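Local coordinates for thermoresistant glucokinase (Janibacter sp. HTCC2649, PDB 4EUN), which probably phosphorylates gluconate with ATP to give 6-phosphogluconate, as a gluconokinase of the P-loop kinase fold, at residues I69-R83 with F149-T161. Sequence-based numbering, arbitrary orientation.
Sequences IATMQRGIPLTDEDR and FMPASLLQSQLAT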
# COMPACT_ATOMS: atom_id res chain seq x y z
N ILE A 69 -11.85 11.06 0.98
CA ILE A 69 -10.66 11.33 0.18
C ILE A 69 -10.85 12.60 -0.64
O ILE A 69 -9.98 13.48 -0.65
CB ILE A 69 -10.32 10.17 -0.79
CG1 ILE A 69 -9.96 8.90 -0.01
CG2 ILE A 69 -9.18 10.57 -1.71
CD1 ILE A 69 -8.81 9.07 0.99
N ALA A 70 -11.98 12.71 -1.33
CA ALA A 70 -12.26 13.90 -2.14
C ALA A 70 -12.28 15.20 -1.33
O ALA A 70 -11.79 16.23 -1.79
CB ALA A 70 -13.55 13.73 -2.91
N THR A 71 -12.86 15.13 -0.13
CA THR A 71 -12.96 16.30 0.76
C THR A 71 -11.56 16.79 1.12
O THR A 71 -11.28 17.98 1.05
CB THR A 71 -13.75 15.94 2.03
OG1 THR A 71 -15.10 15.62 1.66
CG2 THR A 71 -13.78 17.11 3.00
N MET A 72 -10.69 15.86 1.50
CA MET A 72 -9.31 16.22 1.83
C MET A 72 -8.57 16.74 0.61
O MET A 72 -7.76 17.65 0.72
CB MET A 72 -8.56 15.04 2.45
CG MET A 72 -9.08 14.67 3.80
SD MET A 72 -8.04 13.41 4.56
CE MET A 72 -8.56 11.95 3.66
N GLN A 73 -8.84 16.17 -0.56
CA GLN A 73 -8.15 16.63 -1.76
C GLN A 73 -8.48 18.07 -2.13
O GLN A 73 -7.71 18.73 -2.84
CB GLN A 73 -8.39 15.69 -2.94
CG GLN A 73 -7.63 14.39 -2.81
CD GLN A 73 -7.83 13.50 -4.01
OE1 GLN A 73 -8.94 13.41 -4.54
NE2 GLN A 73 -6.76 12.85 -4.45
N ARG A 74 -9.64 18.56 -1.69
CA ARG A 74 -9.99 19.96 -1.91
C ARG A 74 -9.39 20.87 -0.85
O ARG A 74 -9.53 22.09 -0.93
CB ARG A 74 -11.51 20.15 -2.00
CG ARG A 74 -12.13 19.45 -3.20
CD ARG A 74 -13.55 19.90 -3.50
NE ARG A 74 -14.41 19.83 -2.33
CZ ARG A 74 -15.00 18.72 -1.89
NH1 ARG A 74 -14.82 17.57 -2.52
NH2 ARG A 74 -15.77 18.77 -0.81
N GLY A 75 -8.73 20.27 0.14
CA GLY A 75 -8.04 21.04 1.17
C GLY A 75 -8.81 21.20 2.46
O GLY A 75 -8.45 22.03 3.31
N ILE A 76 -9.89 20.43 2.62
CA ILE A 76 -10.70 20.53 3.83
C ILE A 76 -10.28 19.43 4.80
O ILE A 76 -10.35 18.26 4.46
CB ILE A 76 -12.19 20.33 3.54
CG1 ILE A 76 -12.70 21.37 2.56
CG2 ILE A 76 -12.99 20.33 4.82
CD1 ILE A 76 -13.17 20.76 1.28
N PRO A 77 -9.82 19.81 6.00
CA PRO A 77 -9.43 18.78 6.98
C PRO A 77 -10.64 18.00 7.50
O PRO A 77 -11.70 18.59 7.71
CB PRO A 77 -8.82 19.60 8.13
CG PRO A 77 -8.46 20.92 7.53
CD PRO A 77 -9.47 21.17 6.45
N LEU A 78 -10.47 16.70 7.71
CA LEU A 78 -11.53 15.91 8.33
C LEU A 78 -11.63 16.23 9.82
O LEU A 78 -10.69 16.76 10.41
CB LEU A 78 -11.26 14.41 8.12
CG LEU A 78 -11.11 13.96 6.67
CD1 LEU A 78 -10.97 12.45 6.59
CD2 LEU A 78 -12.30 14.42 5.82
N THR A 79 -12.77 15.91 10.42
CA THR A 79 -12.98 16.07 11.85
C THR A 79 -12.83 14.73 12.55
O THR A 79 -12.68 13.70 11.88
CB THR A 79 -14.41 16.58 12.15
OG1 THR A 79 -15.35 15.59 11.71
CG2 THR A 79 -14.67 17.89 11.45
N ASP A 80 -12.89 14.73 13.88
CA ASP A 80 -12.92 13.49 14.64
C ASP A 80 -14.08 12.62 14.16
O ASP A 80 -13.92 11.42 13.98
CB ASP A 80 -13.12 13.76 16.13
CG ASP A 80 -11.87 14.29 16.82
OD1 ASP A 80 -10.84 14.51 16.15
OD2 ASP A 80 -11.93 14.50 18.05
N GLU A 81 -15.25 13.24 13.98
CA GLU A 81 -16.45 12.53 13.55
C GLU A 81 -16.25 11.83 12.20
O GLU A 81 -16.71 10.70 12.00
CB GLU A 81 -17.65 13.46 13.48
CG GLU A 81 -18.93 12.79 13.00
CD GLU A 81 -20.16 13.64 13.21
OE1 GLU A 81 -20.01 14.86 13.45
OE2 GLU A 81 -21.28 13.09 13.14
N ASP A 82 -15.57 12.50 11.27
CA ASP A 82 -15.30 11.93 9.95
C ASP A 82 -14.42 10.71 10.08
O ASP A 82 -14.52 9.77 9.28
CB ASP A 82 -14.59 12.93 9.05
CG ASP A 82 -15.44 14.14 8.72
OD1 ASP A 82 -16.67 14.00 8.60
OD2 ASP A 82 -14.86 15.24 8.59
N ARG A 83 -13.55 10.72 11.08
CA ARG A 83 -12.49 9.72 11.18
C ARG A 83 -12.84 8.47 11.98
O ARG A 83 -12.22 7.43 11.77
CB ARG A 83 -11.20 10.33 11.73
CG ARG A 83 -10.52 11.32 10.79
CD ARG A 83 -9.30 11.94 11.44
NE ARG A 83 -8.63 12.91 10.56
CZ ARG A 83 -8.35 14.17 10.89
NH1 ARG A 83 -8.68 14.64 12.08
NH2 ARG A 83 -7.74 14.96 10.02
N PHE A 149 -1.08 13.60 -4.10
CA PHE A 149 -2.35 12.97 -3.78
C PHE A 149 -3.16 13.92 -2.89
O PHE A 149 -4.38 14.04 -3.04
CB PHE A 149 -2.07 11.63 -3.10
CG PHE A 149 -3.28 10.95 -2.58
CD1 PHE A 149 -4.38 10.73 -3.40
CD2 PHE A 149 -3.33 10.51 -1.26
CE1 PHE A 149 -5.52 10.11 -2.91
CE2 PHE A 149 -4.45 9.87 -0.76
CZ PHE A 149 -5.55 9.67 -1.59
N MET A 150 -2.47 14.62 -1.99
CA MET A 150 -3.12 15.57 -1.09
C MET A 150 -2.49 16.95 -1.25
O MET A 150 -1.30 17.07 -1.53
CB MET A 150 -2.97 15.11 0.36
CG MET A 150 -3.81 13.88 0.68
SD MET A 150 -5.55 14.31 0.71
CE MET A 150 -6.32 12.79 0.17
N PRO A 151 -3.29 18.01 -1.04
CA PRO A 151 -2.75 19.36 -1.25
C PRO A 151 -1.77 19.75 -0.16
O PRO A 151 -1.94 19.35 0.99
CB PRO A 151 -4.00 20.25 -1.18
CG PRO A 151 -5.04 19.42 -0.47
CD PRO A 151 -4.75 18.00 -0.82
N ALA A 152 -0.75 20.52 -0.52
CA ALA A 152 0.24 21.00 0.42
C ALA A 152 -0.39 21.79 1.56
O ALA A 152 0.16 21.85 2.66
CB ALA A 152 1.28 21.84 -0.30
N SER A 153 -1.54 22.42 1.29
CA SER A 153 -2.20 23.28 2.28
C SER A 153 -2.68 22.49 3.49
O SER A 153 -2.94 23.07 4.54
CB SER A 153 -3.37 24.04 1.65
OG SER A 153 -4.41 23.14 1.30
N LEU A 154 -2.80 21.17 3.35
CA LEU A 154 -3.26 20.35 4.47
C LEU A 154 -2.18 20.15 5.52
O LEU A 154 -2.49 19.72 6.64
CB LEU A 154 -3.73 18.97 4.00
CG LEU A 154 -5.13 18.83 3.41
CD1 LEU A 154 -5.36 17.39 2.99
CD2 LEU A 154 -6.17 19.25 4.43
N LEU A 155 -0.93 20.46 5.18
CA LEU A 155 0.18 20.15 6.08
C LEU A 155 0.04 20.80 7.45
O LEU A 155 0.26 20.15 8.46
CB LEU A 155 1.54 20.52 5.47
CG LEU A 155 2.75 20.28 6.39
CD1 LEU A 155 2.94 18.79 6.69
CD2 LEU A 155 4.02 20.84 5.78
N GLN A 156 -0.34 22.08 7.48
CA GLN A 156 -0.48 22.78 8.76
C GLN A 156 -1.45 22.07 9.70
O GLN A 156 -1.13 21.82 10.87
CB GLN A 156 -0.95 24.22 8.53
CG GLN A 156 -1.25 24.98 9.82
CD GLN A 156 -1.76 26.39 9.56
OE1 GLN A 156 -2.78 26.57 8.88
NE2 GLN A 156 -1.07 27.38 10.11
N SER A 157 -2.63 21.72 9.17
CA SER A 157 -3.65 21.04 9.97
C SER A 157 -3.21 19.64 10.39
O SER A 157 -3.55 19.18 11.48
CB SER A 157 -4.98 20.97 9.22
OG SER A 157 -4.91 20.15 8.08
N GLN A 158 -2.48 18.96 9.52
CA GLN A 158 -1.98 17.63 9.85
C GLN A 158 -0.96 17.68 10.98
O GLN A 158 -0.98 16.85 11.88
CB GLN A 158 -1.38 16.96 8.60
CG GLN A 158 -2.43 16.41 7.65
CD GLN A 158 -2.80 14.99 8.03
OE1 GLN A 158 -1.96 14.09 7.98
NE2 GLN A 158 -4.05 14.78 8.45
N LEU A 159 -0.08 18.68 10.95
CA LEU A 159 0.93 18.80 11.99
C LEU A 159 0.28 19.15 13.33
O LEU A 159 0.80 18.82 14.38
CB LEU A 159 1.99 19.83 11.60
CG LEU A 159 2.83 19.45 10.39
CD1 LEU A 159 3.71 20.62 9.98
CD2 LEU A 159 3.69 18.23 10.68
N ALA A 160 -0.87 19.80 13.27
CA ALA A 160 -1.64 20.08 14.48
C ALA A 160 -2.34 18.83 15.02
O ALA A 160 -2.56 18.71 16.23
CB ALA A 160 -2.65 21.18 14.22
N THR A 161 -2.68 17.89 14.14
CA THR A 161 -3.42 16.67 14.50
C THR A 161 -2.49 15.59 15.06
O THR A 161 -2.90 14.76 15.87
CB THR A 161 -4.18 16.12 13.26
OG1 THR A 161 -5.15 17.09 12.83
CG2 THR A 161 -4.89 14.80 13.57
O HOH W 1 -6.22 23.09 3.97
O HOH W 2 -7.26 17.71 10.91
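Gln73 and Phe149 illustrate how one side-chain amide can tie a helix end to a loop. With its chain extended beyond CG, Gln73 sends NE2 to Phe149 O (3.0 Å), meeting a lone pair in the carbonyl plane. The same NE2 approaches the Phe149 ring, whose plane stands 65° from the amide. Phe149 CG lies anti to the backbone N (chi1 173°), which carries the ring to Ile69, where Phe149 CZ meets Ile69 CG2 at 3.7 Å. Bends at chi2 and chi3 bring Met150 CE against Gln73 CG, while Met150 SD lies 3.6 Å from Met72 CB. Leu154 divides its branches: CD1 packs on Met72 and CD2 on Gly75 and Pro77. Gly75, with positive phi, ends helix 66-73 in a Schellman motif, and its carbonyl O accepts a hydrogen bond from a water that also joins Ser153 OG.

Farther along, Thr161 CG2 sits over one face of the Arg83 guanidinium. At that guanidinium's edge, in plane, a second water accepts from Arg83 NH2 (2.9 Å) and donates to Thr161 OG1, while Tyr115 binds NH1. Helix 66-73 rests on 149-154; helix 155-161 meets Pro77 and, on helix 80-99, Arg83, while Leu155 touches helix 135-142 and Gln158 binds Ala110 beyond strand 104-108.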